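Local coordinates for protein aminotransferase (Helicobacter pylori, PDB 2FNU) that transfers an amino group from glutamate to a UDP-linked 4-keto sugar, the second step in making pseudaminic acid for flagellin, at residues Asn267-Pro272 against Ser364-Phe369; Asn283-Ile288 against Glu344-Cys349. All coordinates share one frame; numbering follows the deposited sequence.

Contacts 1 and 2 lie side by side in one layered unit, their centres about 13 Å apart. A three-stranded antiparallel sheet, ordered 270-272, 286-290, 344-347, runs through both: contact 2 pairs the central strand with one outer strand, and contact 1 sets the other outer strand's end against helix 355-370. Along the chain contact 2 is nested inside the loop that contact 1 closes, so the three strands follow in spatial order and helix 355-370 comes last, returning to the first strand. The contacts touch directly, F270 packing on I288, V365 on L347 and F369 on I345. Contact 2 is nearer the chain centre and reaches the substrate and cofactor pocket; contact 1 lies farther out.

Contact 1. Residues Asn267-Pro272 against Ser364-Phe369; sequences NPYFTP and SVLKTF
Three aromatic rings carry this contact, and each has an atom of 267-272 over one face. The Y269 ring is sandwiched: P268 CG sits over the centre of one face, while on the opposite face F369 CB makes a CH-pi contact, 3.7 Å from the ring centroid. The F270 ring has N267 OD1 above the centre of one face and meets F369 CD1 at its edge, CE2 to CD1 3.7 Å. The F369 ring in turn takes F270 CD2 over one face, offset toward the rim, with V365 O in plane at its edge. The planes of Y269 and F369 are 25° apart but displaced until little of one ring faces the other, whereas F270 and F369 meet obliquely, with their planes at 58°.

Aliphatic branches fill the flank. V365 CG1 approaches F270 CE2 to 3.7 Å, and the CD2 branch of L366 reaches in between N267 CB and F270 CZ, crossing the Y269 and F270 side chains at about a right angle.

The turn through P268 and Y269 is held by the N267 side chain. Its OD1 is gripped by two backbone donors, Y269 N at 2.8 Å and F270 N at 3.0 Å, the latter on a lone pair in the carbonyl plane. ND2 donates to F270 O and also to F264 O, so both ends of the amide are held and its rotation is fixed. F270 adopts the crowded position between backbone N and carbonyl carbon (chi1 52°), which brings its ring face against N267 OD1, and F264 of helix 246-264 meets that ring edge-to-face. The cluster of Y269, F270 and F369 thus joins the turn and outer strand to helix 355-370, a helix packed on one face of a three-stranded antiparallel sheet, with an Asx turn leading into its outer strand.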
loop_
_atom_site.group_PDB
_atom_site.type_symbol
_atom_site.label_atom_id
_atom_site.label_comp_id
_atom_site.label_asym_id
_atom_site.label_seq_id
_atom_site.Cartn_x
_atom_site.Cartn_y
_atom_site.Cartn_z
ATOM N N ASN B 267 -42.835 9.301 4.165
ATOM C CA ASN B 267 -42.544 10.576 3.518
ATOM C C ASN B 267 -42.836 10.460 2.009
ATOM O O ASN B 267 -42.711 9.377 1.420
ATOM C CB ASN B 267 -41.101 11.019 3.793
ATOM C CG ASN B 267 -40.124 10.433 2.811
ATOM O OD1 ASN B 267 -39.939 10.971 1.723
ATOM N ND2 ASN B 267 -39.510 9.317 3.169
ATOM N N PRO B 268 -43.263 11.568 1.387
ATOM C CA PRO B 268 -43.639 11.587 -0.028
ATOM C C PRO B 268 -42.490 11.706 -1.056
ATOM O O PRO B 268 -42.748 11.649 -2.267
ATOM C CB PRO B 268 -44.537 12.826 -0.111
ATOM C CG PRO B 268 -43.978 13.747 0.899
ATOM C CD PRO B 268 -43.468 12.878 2.033
ATOM N N TYR B 269 -41.243 11.823 -0.594
ATOM C CA TYR B 269 -40.135 12.238 -1.477
ATOM C C TYR B 269 -39.160 11.132 -1.873
ATOM O O TYR B 269 -38.610 11.160 -2.982
ATOM C CB TYR B 269 -39.316 13.337 -0.818
ATOM C CG TYR B 269 -40.135 14.470 -0.236
ATOM C CD1 TYR B 269 -40.871 15.327 -1.058
ATOM C CD2 TYR B 269 -40.169 14.674 1.132
ATOM C CE1 TYR B 269 -41.620 16.376 -0.513
ATOM C CE2 TYR B 269 -40.905 15.711 1.686
ATOM C CZ TYR B 269 -41.623 16.559 0.857
ATOM O OH TYR B 269 -42.348 17.591 1.414
ATOM N N PHE B 270 -38.917 10.186 -0.968
ATOM C CA PHE B 270 -37.892 9.167 -1.214
ATOM C C PHE B 270 -38.152 7.936 -0.376
ATOM O O PHE B 270 -38.919 7.997 0.593
ATOM C CB PHE B 270 -36.481 9.708 -0.908
ATOM C CG PHE B 270 -36.349 10.324 0.461
ATOM C CD1 PHE B 270 -36.223 9.524 1.602
ATOM C CD2 PHE B 270 -36.368 11.707 0.606
ATOM C CE1 PHE B 270 -36.123 10.102 2.866
ATOM C CE2 PHE B 270 -36.283 12.304 1.874
ATOM C CZ PHE B 270 -36.149 11.496 3.002
ATOM N N THR B 271 -37.490 6.838 -0.739
ATOM C CA THR B 271 -37.623 5.560 -0.037
ATOM C C THR B 271 -36.283 5.193 0.622
ATOM O O THR B 271 -35.325 4.922 -0.082
ATOM C CB THR B 271 -38.020 4.442 -1.034
ATOM O OG1 THR B 271 -39.241 4.813 -1.706
ATOM C CG2 THR B 271 -38.209 3.091 -0.334
ATOM N N PRO B 272 -36.237 5.142 1.972
ATOM C CA PRO B 272 -35.023 4.640 2.602
ATOM C C PRO B 272 -34.914 3.131 2.379
ATOM O O PRO B 272 -35.927 2.407 2.374
ATOM C CB PRO B 272 -35.241 4.921 4.094
ATOM C CG PRO B 272 -36.446 5.809 4.164
ATOM C CD PRO B 272 -37.258 5.519 2.966
ATOM N N SER B 364 -34.104 18.342 8.404
ATOM C CA SER B 364 -33.520 19.191 7.347
ATOM C C SER B 364 -33.606 18.570 5.951
ATOM O O SER B 364 -33.870 19.276 4.976
ATOM C CB SER B 364 -32.070 19.533 7.673
ATOM O OG SER B 364 -31.991 20.334 8.845
ATOM N N VAL B 365 -33.382 17.257 5.851
ATOM C CA VAL B 365 -33.531 16.546 4.565
ATOM C C VAL B 365 -34.955 16.707 4.066
ATOM O O VAL B 365 -35.171 17.021 2.898
ATOM C CB VAL B 365 -33.160 15.039 4.690
ATOM C CG1 VAL B 365 -33.555 14.233 3.456
ATOM C CG2 VAL B 365 -31.676 14.901 4.938
ATOM N N LEU B 366 -35.933 16.504 4.953
ATOM C CA LEU B 366 -37.328 16.653 4.549
ATOM C C LEU B 366 -37.615 18.074 4.068
ATOM O O LEU B 366 -38.285 18.245 3.041
ATOM C CB LEU B 366 -38.300 16.240 5.669
ATOM C CG LEU B 366 -38.271 14.747 5.995
ATOM C CD1 LEU B 366 -39.114 14.502 7.256
ATOM C CD2 LEU B 366 -38.757 13.884 4.835
ATOM N N LYS B 367 -37.097 19.065 4.792
ATOM C CA LYS B 367 -37.318 20.472 4.425
ATOM C C LYS B 367 -36.722 20.770 3.064
ATOM O O LYS B 367 -37.297 21.522 2.295
ATOM C CB LYS B 367 -36.742 21.430 5.467
ATOM C CG LYS B 367 -37.494 21.422 6.800
ATOM C CD LYS B 367 -38.982 21.724 6.631
ATOM C CE LYS B 367 -39.714 21.663 7.964
ATOM N NZ LYS B 367 -41.180 21.447 7.789
ATOM N N THR B 368 -35.567 20.174 2.780
ATOM C CA THR B 368 -34.895 20.371 1.510
ATOM C C THR B 368 -35.774 19.867 0.368
ATOM O O THR B 368 -36.026 20.586 -0.614
ATOM C CB THR B 368 -33.536 19.640 1.502
ATOM O OG1 THR B 368 -32.701 20.194 2.524
ATOM C CG2 THR B 368 -32.857 19.781 0.139
ATOM N N PHE B 369 -36.247 18.631 0.479
ATOM C CA PHE B 369 -37.105 18.063 -0.554
ATOM C C PHE B 369 -38.394 18.849 -0.724
ATOM O O PHE B 369 -38.839 19.084 -1.845
ATOM C CB PHE B 369 -37.377 16.587 -0.284
ATOM C CG PHE B 369 -36.294 15.693 -0.806
ATOM C CD1 PHE B 369 -35.204 15.359 -0.004
ATOM C CD2 PHE B 369 -36.329 15.242 -2.124
ATOM C CE1 PHE B 369 -34.170 14.554 -0.508
ATOM C CE2 PHE B 369 -35.309 14.427 -2.636
ATOM C CZ PHE B 369 -34.228 14.082 -1.825
#

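Contact 2. Residues Asn283-Ile288 against Glu344-Cys349; sequences NHLYPI and EISLPC
At the apolar centre, L347 CD1 wedges between two side chains of the facing strand, 4.0 Å from Y286 CD2 and equally far from I288 CG2. L347 runs beside Y286 in the same direction and lies across I288. I288 places CG1 in the crowded position between its backbone N and carbonyl carbon (chi1 63°), which lays that branch alongside I345 CB at 3.9 Å. This face of Y286, I288, I345 and L347 is packed against helices 246-264 and 355-370, and D261 binds the Y286 hydroxyl. Farther along, C349 CB rests against Y286 CB.

The backbones form an antiparallel pair within the three-stranded sheet of this PLP-dependent aminotransferase. I288 and I345 make a hydrogen-bonded pair: I288 N reaches I345 O at 2.8 Å and I345 N reaches I288 O, both nearly along the C=O axis. P287 faces S346 as a non-hydrogen-bonded pair, so the missing N-H of proline costs no bond to 344-347. L347 N adds a nearly straight bond to Y286 O. Between the same residues a water replaces a second direct bond, accepting from Y286 N and donating to L347 O; farther on, another water donates to H284 O and C349 O.

On the P287 and S346 face, E344 bends at chi2 (-85°) so that OE2 lies 3.4 Å from P287 CB and accepts from S346 OG at 2.6 Å through its syn lone pair. S346 OG also bonds ND1 of the substrate-binding H315, whose backbone N is held by E344 OE1. At the far end H284 packs on K183, to which the cofactor can be attached, though not here.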
loop_
_atom_site.group_PDB
_atom_site.type_symbol
_atom_site.label_atom_id
_atom_site.label_comp_id
_atom_site.label_asym_id
_atom_site.label_seq_id
_atom_site.Cartn_x
_atom_site.Cartn_y
_atom_site.Cartn_z
ATOM N N ASN B 283 -24.377 -1.239 8.304
ATOM C CA ASN B 283 -24.872 0.137 8.171
ATOM C C ASN B 283 -23.753 1.100 7.798
ATOM O O ASN B 283 -23.681 2.212 8.314
ATOM C CB ASN B 283 -25.549 0.630 9.464
ATOM C CG ASN B 283 -26.818 -0.133 9.784
ATOM O OD1 ASN B 283 -26.982 -0.683 10.887
ATOM N ND2 ASN B 283 -27.718 -0.184 8.823
ATOM N N HIS B 284 -22.866 0.662 6.899
ATOM C CA HIS B 284 -21.829 1.579 6.428
ATOM C C HIS B 284 -22.430 2.843 5.822
ATOM O O HIS B 284 -21.922 3.962 6.074
ATOM C CB HIS B 284 -20.870 0.899 5.438
ATOM C CG HIS B 284 -19.928 1.854 4.799
ATOM N ND1 HIS B 284 -19.149 2.729 5.533
ATOM C CD2 HIS B 284 -19.662 2.112 3.499
ATOM C CE1 HIS B 284 -18.447 3.487 4.707
ATOM N NE2 HIS B 284 -18.741 3.135 3.467
ATOM N N LEU B 285 -23.473 2.656 5.002
ATOM C CA LEU B 285 -24.213 3.782 4.404
ATOM C C LEU B 285 -25.657 3.765 4.853
ATOM O O LEU B 285 -26.184 2.695 5.220
ATOM C CB LEU B 285 -24.211 3.728 2.873
ATOM C CG LEU B 285 -22.874 3.622 2.138
ATOM C CD1 LEU B 285 -23.059 3.429 0.615
ATOM C CD2 LEU B 285 -22.024 4.855 2.402
ATOM N N TYR B 286 -26.298 4.931 4.783
ATOM C CA TYR B 286 -27.756 5.017 4.923
ATOM C C TYR B 286 -28.279 5.603 3.606
ATOM O O TYR B 286 -28.321 6.829 3.450
ATOM C CB TYR B 286 -28.161 5.928 6.096
ATOM C CG TYR B 286 -29.650 5.929 6.312
ATOM C CD1 TYR B 286 -30.245 4.992 7.163
ATOM C CD2 TYR B 286 -30.471 6.828 5.623
ATOM C CE1 TYR B 286 -31.641 4.974 7.361
ATOM C CE2 TYR B 286 -31.849 6.799 5.801
ATOM C CZ TYR B 286 -32.418 5.879 6.669
ATOM O OH TYR B 286 -33.786 5.849 6.857
ATOM N N PRO B 287 -28.590 4.739 2.623
ATOM C CA PRO B 287 -29.082 5.212 1.322
ATOM C C PRO B 287 -30.563 5.542 1.320
ATOM O O PRO B 287 -31.376 4.814 1.909
ATOM C CB PRO B 287 -28.852 4.006 0.381
ATOM C CG PRO B 287 -28.002 3.032 1.177
ATOM C CD PRO B 287 -28.368 3.283 2.625
ATOM N N ILE B 288 -30.897 6.633 0.633
ATOM C CA ILE B 288 -32.294 6.890 0.294
ATOM C C ILE B 288 -32.404 6.961 -1.229
ATOM O O ILE B 288 -31.441 7.373 -1.904
ATOM C CB ILE B 288 -32.834 8.204 0.935
ATOM C CG1 ILE B 288 -32.072 9.429 0.394
ATOM C CG2 ILE B 288 -32.795 8.118 2.464
ATOM C CD1 ILE B 288 -32.640 10.789 0.883
ATOM N N GLU B 344 -30.138 7.689 -5.929
ATOM C CA GLU B 344 -29.530 7.458 -4.612
ATOM C C GLU B 344 -28.811 8.656 -3.992
ATOM O O GLU B 344 -28.071 9.385 -4.664
ATOM C CB GLU B 344 -28.548 6.278 -4.695
ATOM C CG GLU B 344 -28.177 5.654 -3.331
ATOM C CD GLU B 344 -27.028 6.357 -2.594
ATOM O OE1 GLU B 344 -26.233 7.101 -3.227
ATOM O OE2 GLU B 344 -26.928 6.135 -1.352
ATOM N N ILE B 345 -29.015 8.812 -2.685
ATOM C CA ILE B 345 -28.272 9.775 -1.862
ATOM C C ILE B 345 -27.915 9.068 -0.571
ATOM O O ILE B 345 -28.780 8.433 0.037
ATOM C CB ILE B 345 -29.101 11.029 -1.519
ATOM C CG1 ILE B 345 -29.536 11.740 -2.808
ATOM C CG2 ILE B 345 -28.283 11.968 -0.646
ATOM C CD1 ILE B 345 -30.453 12.959 -2.554
ATOM N N SER B 346 -26.641 9.164 -0.171
ATOM C CA SER B 346 -26.180 8.610 1.101
ATOM C C SER B 346 -26.137 9.691 2.158
ATOM O O SER B 346 -25.440 10.688 2.001
ATOM C CB SER B 346 -24.792 7.997 0.950
ATOM O OG SER B 346 -24.860 6.933 -0.004
ATOM N N LEU B 347 -26.888 9.478 3.236
ATOM C CA LEU B 347 -26.965 10.466 4.317
ATOM C C LEU B 347 -25.969 10.196 5.434
ATOM O O LEU B 347 -25.537 9.047 5.628
ATOM C CB LEU B 347 -28.380 10.474 4.904
ATOM C CG LEU B 347 -29.514 10.800 3.924
ATOM C CD1 LEU B 347 -30.844 10.748 4.682
ATOM C CD2 LEU B 347 -29.344 12.176 3.286
ATOM N N PRO B 348 -25.605 11.239 6.204
ATOM C CA PRO B 348 -24.660 10.987 7.292
ATOM C C PRO B 348 -25.056 9.822 8.202
ATOM O O PRO B 348 -26.186 9.746 8.696
ATOM C CB PRO B 348 -24.626 12.318 8.056
ATOM C CG PRO B 348 -24.952 13.355 6.984
ATOM C CD PRO B 348 -25.985 12.665 6.111
ATOM N N CYS B 349 -24.116 8.913 8.410
ATOM C CA CYS B 349 -24.385 7.715 9.179
ATOM C C CYS B 349 -23.030 7.180 9.625
ATOM O O CYS B 349 -22.233 6.749 8.795
ATOM C CB CYS B 349 -25.107 6.683 8.317
ATOM S SG CYS B 349 -25.483 5.156 9.217
HETATM O O HOH W 1 -20.567 4.874 8.691
HETATM O O HOH W 2 -24.535 7.067 4.203
#